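PDB 3H41: gamma-D-glutamyl-L-lysine dipeptidyl-peptidase from Bacillus cereus ATCC 10987, which probably cleaves the gamma-D-glutamyl-L-lysine bond of murein peptides, releasing L-Ala-gamma-D-Glu dipeptides during breakdown of the bacterial cell wall. Local coordinates for residues A[8-19]-A[96-107]. Numbering follows the deposited sequence.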
loop_
_atom_site.group_PDB
_atom_site.type_symbol
_atom_site.label_atom_id
_atom_site.label_comp_id
_atom_site.label_asym_id
_atom_site.label_seq_id
_atom_site.Cartn_x
_atom_site.Cartn_y
_atom_site.Cartn_z
ATOM N N LYS A 8 9.301 -18.521 5.486
ATOM C CA LYS A 8 9.508 -17.153 5.083
ATOM C C LYS A 8 9.487 -17.053 3.558
ATOM O O LYS A 8 10.023 -17.907 2.850
ATOM C CB LYS A 8 10.828 -16.668 5.695
ATOM C CG LYS A 8 11.194 -15.225 5.479
ATOM C CD LYS A 8 12.639 -14.902 5.949
ATOM C CE LYS A 8 12.886 -15.192 7.444
ATOM N NZ LYS A 8 13.145 -13.976 8.267
ATOM N N ALA A 9 8.789 -16.058 3.025
ATOM C CA ALA A 9 8.842 -15.850 1.600
ATOM C C ALA A 9 8.723 -14.362 1.329
ATOM O O ALA A 9 8.427 -13.577 2.233
ATOM C CB ALA A 9 7.767 -16.656 0.876
ATOM N N PHE A 10 8.969 -13.997 0.085
ATOM C CA PHE A 10 8.939 -12.596 -0.345
ATOM C C PHE A 10 8.050 -12.401 -1.568
ATOM O O PHE A 10 8.067 -13.199 -2.486
ATOM C CB PHE A 10 10.372 -12.142 -0.640
ATOM C CG PHE A 10 11.246 -12.155 0.598
ATOM C CD1 PHE A 10 11.267 -11.075 1.470
ATOM C CD2 PHE A 10 11.940 -13.283 0.933
ATOM C CE1 PHE A 10 12.030 -11.096 2.637
ATOM C CE2 PHE A 10 12.704 -13.317 2.096
ATOM C CZ PHE A 10 12.744 -12.228 2.945
ATOM N N ILE A 11 7.336 -11.287 -1.608
ATOM C CA ILE A 11 6.547 -10.926 -2.790
ATOM C C ILE A 11 7.433 -10.731 -4.019
ATOM O O ILE A 11 8.402 -9.982 -3.962
ATOM C CB ILE A 11 5.737 -9.635 -2.519
ATOM C CG1 ILE A 11 4.889 -9.801 -1.265
ATOM C CG2 ILE A 11 4.892 -9.243 -3.741
ATOM C CD1 ILE A 11 3.878 -10.921 -1.276
ATOM N N ASP A 12 7.065 -11.388 -5.124
ATOM C CA ASP A 12 7.888 -11.463 -6.328
ATOM C C ASP A 12 7.235 -10.724 -7.490
ATOM O O ASP A 12 7.690 -10.842 -8.614
ATOM C CB ASP A 12 8.204 -12.931 -6.688
ATOM C CG ASP A 12 9.332 -13.064 -7.736
ATOM O OD1 ASP A 12 10.335 -12.352 -7.618
ATOM O OD2 ASP A 12 9.203 -13.861 -8.700
ATOM N N VAL A 13 6.189 -9.926 -7.203
ATOM C CA VAL A 13 5.518 -9.153 -8.237
ATOM C C VAL A 13 5.441 -7.725 -7.744
ATOM O O VAL A 13 5.657 -7.436 -6.538
ATOM C CB VAL A 13 4.083 -9.744 -8.607
ATOM C CG1 VAL A 13 4.245 -11.038 -9.397
ATOM C CG2 VAL A 13 3.208 -9.948 -7.362
ATOM N N SER A 14 5.148 -6.803 -8.650
ATOM C CA SER A 14 5.126 -5.380 -8.245
ATOM C C SER A 14 4.159 -5.178 -7.077
ATOM O O SER A 14 4.505 -4.563 -6.062
ATOM C CB SER A 14 4.793 -4.471 -9.407
ATOM O OG SER A 14 3.547 -4.856 -9.976
ATOM N N ALA A 15 2.967 -5.735 -7.202
ATOM C CA ALA A 15 2.071 -5.840 -6.071
ATOM C C ALA A 15 1.193 -7.100 -6.164
ATOM O O ALA A 15 0.647 -7.436 -7.244
ATOM C CB ALA A 15 1.248 -4.558 -5.882
ATOM N N ALA A 16 1.174 -7.852 -5.059
ATOM C CA ALA A 16 0.315 -9.035 -4.915
ATOM C C ALA A 16 -0.983 -8.661 -4.214
ATOM O O ALA A 16 -0.984 -7.991 -3.200
ATOM C CB ALA A 16 1.001 -10.142 -4.139
ATOM N N THR A 17 -2.086 -9.191 -4.733
ATOM C CA THR A 17 -3.399 -8.965 -4.164
ATOM C C THR A 17 -3.772 -10.211 -3.377
ATOM O O THR A 17 -3.673 -11.327 -3.902
ATOM C CB THR A 17 -4.367 -8.723 -5.315
ATOM O OG1 THR A 17 -3.925 -7.555 -6.024
ATOM C CG2 THR A 17 -5.796 -8.488 -4.797
ATOM N N LEU A 18 -4.134 -9.999 -2.112
ATOM C CA LEU A 18 -4.516 -11.063 -1.225
ATOM C C LEU A 18 -6.050 -11.162 -1.114
ATOM O O LEU A 18 -6.751 -10.161 -0.921
ATOM C CB LEU A 18 -3.903 -10.840 0.156
ATOM C CG LEU A 18 -2.424 -11.294 0.267
ATOM C CD1 LEU A 18 -1.511 -10.407 -0.554
ATOM C CD2 LEU A 18 -2.045 -11.277 1.758
ATOM N N TRP A 19 -6.532 -12.387 -1.209
ATOM C CA TRP A 19 -7.981 -12.704 -1.300
ATOM C C TRP A 19 -8.465 -13.280 0.031
ATOM O O TRP A 19 -7.677 -13.879 0.755
ATOM C CB TRP A 19 -8.244 -13.692 -2.460
ATOM C CG TRP A 19 -7.959 -13.046 -3.784
ATOM C CD1 TRP A 19 -6.726 -12.741 -4.266
ATOM C CD2 TRP A 19 -8.899 -12.519 -4.748
ATOM N NE1 TRP A 19 -6.820 -12.093 -5.456
ATOM C CE2 TRP A 19 -8.140 -11.947 -5.793
ATOM C CE3 TRP A 19 -10.298 -12.523 -4.859
ATOM C CZ2 TRP A 19 -8.731 -11.345 -6.926
ATOM C CZ3 TRP A 19 -10.880 -11.919 -5.957
ATOM C CH2 TRP A 19 -10.098 -11.354 -6.995
ATOM N N TYR A 96 -0.794 -9.341 8.204
ATOM C CA TYR A 96 -2.122 -9.242 7.609
ATOM C C TYR A 96 -2.403 -10.482 6.810
ATOM O O TYR A 96 -1.631 -10.839 5.920
ATOM C CB TYR A 96 -2.263 -7.983 6.712
ATOM C CG TYR A 96 -3.697 -7.517 6.669
ATOM C CD1 TYR A 96 -4.628 -8.188 5.905
ATOM C CD2 TYR A 96 -4.141 -6.437 7.434
ATOM C CE1 TYR A 96 -5.922 -7.801 5.876
ATOM C CE2 TYR A 96 -5.475 -6.047 7.412
ATOM C CZ TYR A 96 -6.363 -6.752 6.621
ATOM O OH TYR A 96 -7.703 -6.452 6.550
ATOM N N PRO A 97 -3.507 -11.170 7.126
ATOM C CA PRO A 97 -3.758 -12.446 6.486
ATOM C C PRO A 97 -4.488 -12.355 5.153
ATOM O O PRO A 97 -5.301 -11.456 4.932
ATOM C CB PRO A 97 -4.614 -13.152 7.502
ATOM C CG PRO A 97 -5.454 -12.057 8.045
ATOM C CD PRO A 97 -4.483 -10.905 8.198
ATOM N N GLY A 98 -4.200 -13.303 4.280
ATOM C CA GLY A 98 -4.976 -13.485 3.076
ATOM C C GLY A 98 -4.366 -14.493 2.133
ATOM O O GLY A 98 -3.285 -14.954 2.353
ATOM N N TRP A 99 -5.087 -14.795 1.065
ATOM C CA TRP A 99 -4.713 -15.828 0.105
ATOM C C TRP A 99 -4.205 -15.222 -1.193
ATOM O O TRP A 99 -4.766 -14.231 -1.713
ATOM C CB TRP A 99 -5.921 -16.731 -0.180
ATOM C CG TRP A 99 -6.367 -17.529 0.990
ATOM C CD1 TRP A 99 -7.235 -17.152 1.968
ATOM C CD2 TRP A 99 -5.998 -18.892 1.279
ATOM N NE1 TRP A 99 -7.389 -18.188 2.881
ATOM C CE2 TRP A 99 -6.649 -19.264 2.471
ATOM C CE3 TRP A 99 -5.158 -19.812 0.653
ATOM C CZ2 TRP A 99 -6.505 -20.530 3.043
ATOM C CZ3 TRP A 99 -5.009 -21.078 1.228
ATOM C CH2 TRP A 99 -5.678 -21.422 2.405
HETATM N N MSE A 100 -3.131 -15.807 -1.707
HETATM C CA MSE A 100 -2.490 -15.347 -2.927
HETATM C C MSE A 100 -1.887 -16.526 -3.715
HETATM O O MSE A 100 -1.627 -17.588 -3.136
HETATM C CB MSE A 100 -1.424 -14.306 -2.586
HETATM C CG MSE A 100 -0.288 -14.815 -1.684
HETATM SE SE MSE A 100 1.117 -13.461 -1.494
HETATM C CE MSE A 100 1.724 -13.541 -3.270
ATOM N N PRO A 101 -1.667 -16.359 -5.034
ATOM C CA PRO A 101 -0.999 -17.456 -5.772
ATOM C C PRO A 101 0.416 -17.671 -5.322
ATOM O O PRO A 101 1.176 -16.710 -5.204
ATOM C CB PRO A 101 -1.020 -16.982 -7.219
ATOM C CG PRO A 101 -2.179 -16.003 -7.283
ATOM C CD PRO A 101 -2.158 -15.319 -5.956
ATOM N N GLU A 102 0.769 -18.924 -5.080
ATOM C CA GLU A 102 2.145 -19.265 -4.696
ATOM C C GLU A 102 3.186 -18.769 -5.697
ATOM O O GLU A 102 4.310 -18.429 -5.323
ATOM C CB GLU A 102 2.300 -20.777 -4.488
ATOM C CG GLU A 102 3.605 -21.074 -3.743
ATOM C CD GLU A 102 3.668 -22.491 -3.191
ATOM O OE1 GLU A 102 3.166 -23.404 -3.872
ATOM O OE2 GLU A 102 4.222 -22.672 -2.083
ATOM N N LYS A 103 2.816 -18.736 -6.966
ATOM C CA LYS A 103 3.721 -18.307 -8.008
ATOM C C LYS A 103 4.106 -16.839 -7.954
ATOM O O LYS A 103 5.012 -16.434 -8.689
ATOM C CB LYS A 103 3.165 -18.618 -9.400
ATOM C CG LYS A 103 1.876 -17.886 -9.777
ATOM C CD LYS A 103 1.330 -18.442 -11.085
ATOM C CE LYS A 103 0.124 -17.686 -11.584
ATOM N NZ LYS A 103 -0.432 -18.294 -12.849
ATOM N N GLN A 104 3.448 -16.079 -7.077
ATOM C CA GLN A 104 3.792 -14.683 -6.843
ATOM C C GLN A 104 4.763 -14.474 -5.679
ATOM O O GLN A 104 5.035 -13.330 -5.313
ATOM C CB GLN A 104 2.515 -13.861 -6.620
ATOM C CG GLN A 104 1.709 -13.686 -7.907
ATOM C CD GLN A 104 0.541 -12.741 -7.691
ATOM O OE1 GLN A 104 0.012 -12.669 -6.588
ATOM N NE2 GLN A 104 0.148 -12.017 -8.737
ATOM N N LEU A 105 5.276 -15.577 -5.119
ATOM C CA LEU A 105 6.217 -15.551 -3.983
ATOM C C LEU A 105 7.560 -16.071 -4.476
ATOM O O LEU A 105 7.632 -16.824 -5.450
ATOM C CB LEU A 105 5.737 -16.448 -2.843
ATOM C CG LEU A 105 4.513 -16.004 -2.072
ATOM C CD1 LEU A 105 4.186 -17.057 -1.010
ATOM C CD2 LEU A 105 4.708 -14.608 -1.440
ATOM N N THR A 106 8.634 -15.654 -3.807
ATOM C CA THR A 106 9.927 -16.225 -4.087
ATOM C C THR A 106 10.723 -16.305 -2.781
ATOM O O THR A 106 10.278 -15.843 -1.704
ATOM C CB THR A 106 10.681 -15.408 -5.160
ATOM O OG1 THR A 106 11.850 -16.129 -5.562
ATOM C CG2 THR A 106 11.056 -14.041 -4.660
ATOM N N TYR A 107 11.895 -16.927 -2.866
ATOM C CA TYR A 107 12.851 -16.883 -1.751
ATOM C C TYR A 107 14.248 -16.903 -2.346
ATOM O O TYR A 107 14.550 -17.762 -3.159
ATOM C CB TYR A 107 12.690 -18.079 -0.802
ATOM C CG TYR A 107 13.617 -17.970 0.415
ATOM C CD1 TYR A 107 14.947 -18.413 0.348
ATOM C CD2 TYR A 107 13.203 -17.341 1.571
ATOM C CE1 TYR A 107 15.805 -18.292 1.442
ATOM C CE2 TYR A 107 14.052 -17.199 2.666
ATOM C CZ TYR A 107 15.348 -17.671 2.589
ATOM O OH TYR A 107 16.193 -17.524 3.670
HETATM O O HOH W 1 -2.415 -11.677 -6.305
#
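In the SH3-like barrel of this peptidase, F10 and I11 pair with T106 and L105 in a short antiparallel ladder, and W19 meets W99 in a separate single bridge, on the strand that begins at substrate-binding Y96. F10 N donates to T106 O (2.9 Å), T106 N returns a bond to F10 O, and D12 N adds one to Q104 O, tilted 32° from that carbonyl plane. At the bridge W19 N reaches W99 O at 2.6 Å and W99 N reaches W19 O; each carbonyl also lies at the edge of the partner's indole. A side chain at G98 would collide with L18 CB; L18 CD2 packs on G98 N and CA. Between ladder and bridge, selenomethionine M100 fills the core: chi1 of 61° tucks CG between the two backbone branches, and a bend at chi3 brings SE to 3.8 Å from I11 CD1 and CE to 3.6 Å from small A16's CB. Along the extended Q104 chain, Q104 CD lies 3.9 Å from V13 CG2; a water lies 2.6 Å from Q104 OE1 and 2.7 Å from T17 O. Five backbone N-H groups thus find acceptors across the contact, and Q104 NE2 is held by the carbonyls of S32 and T34, beside an apolar centre.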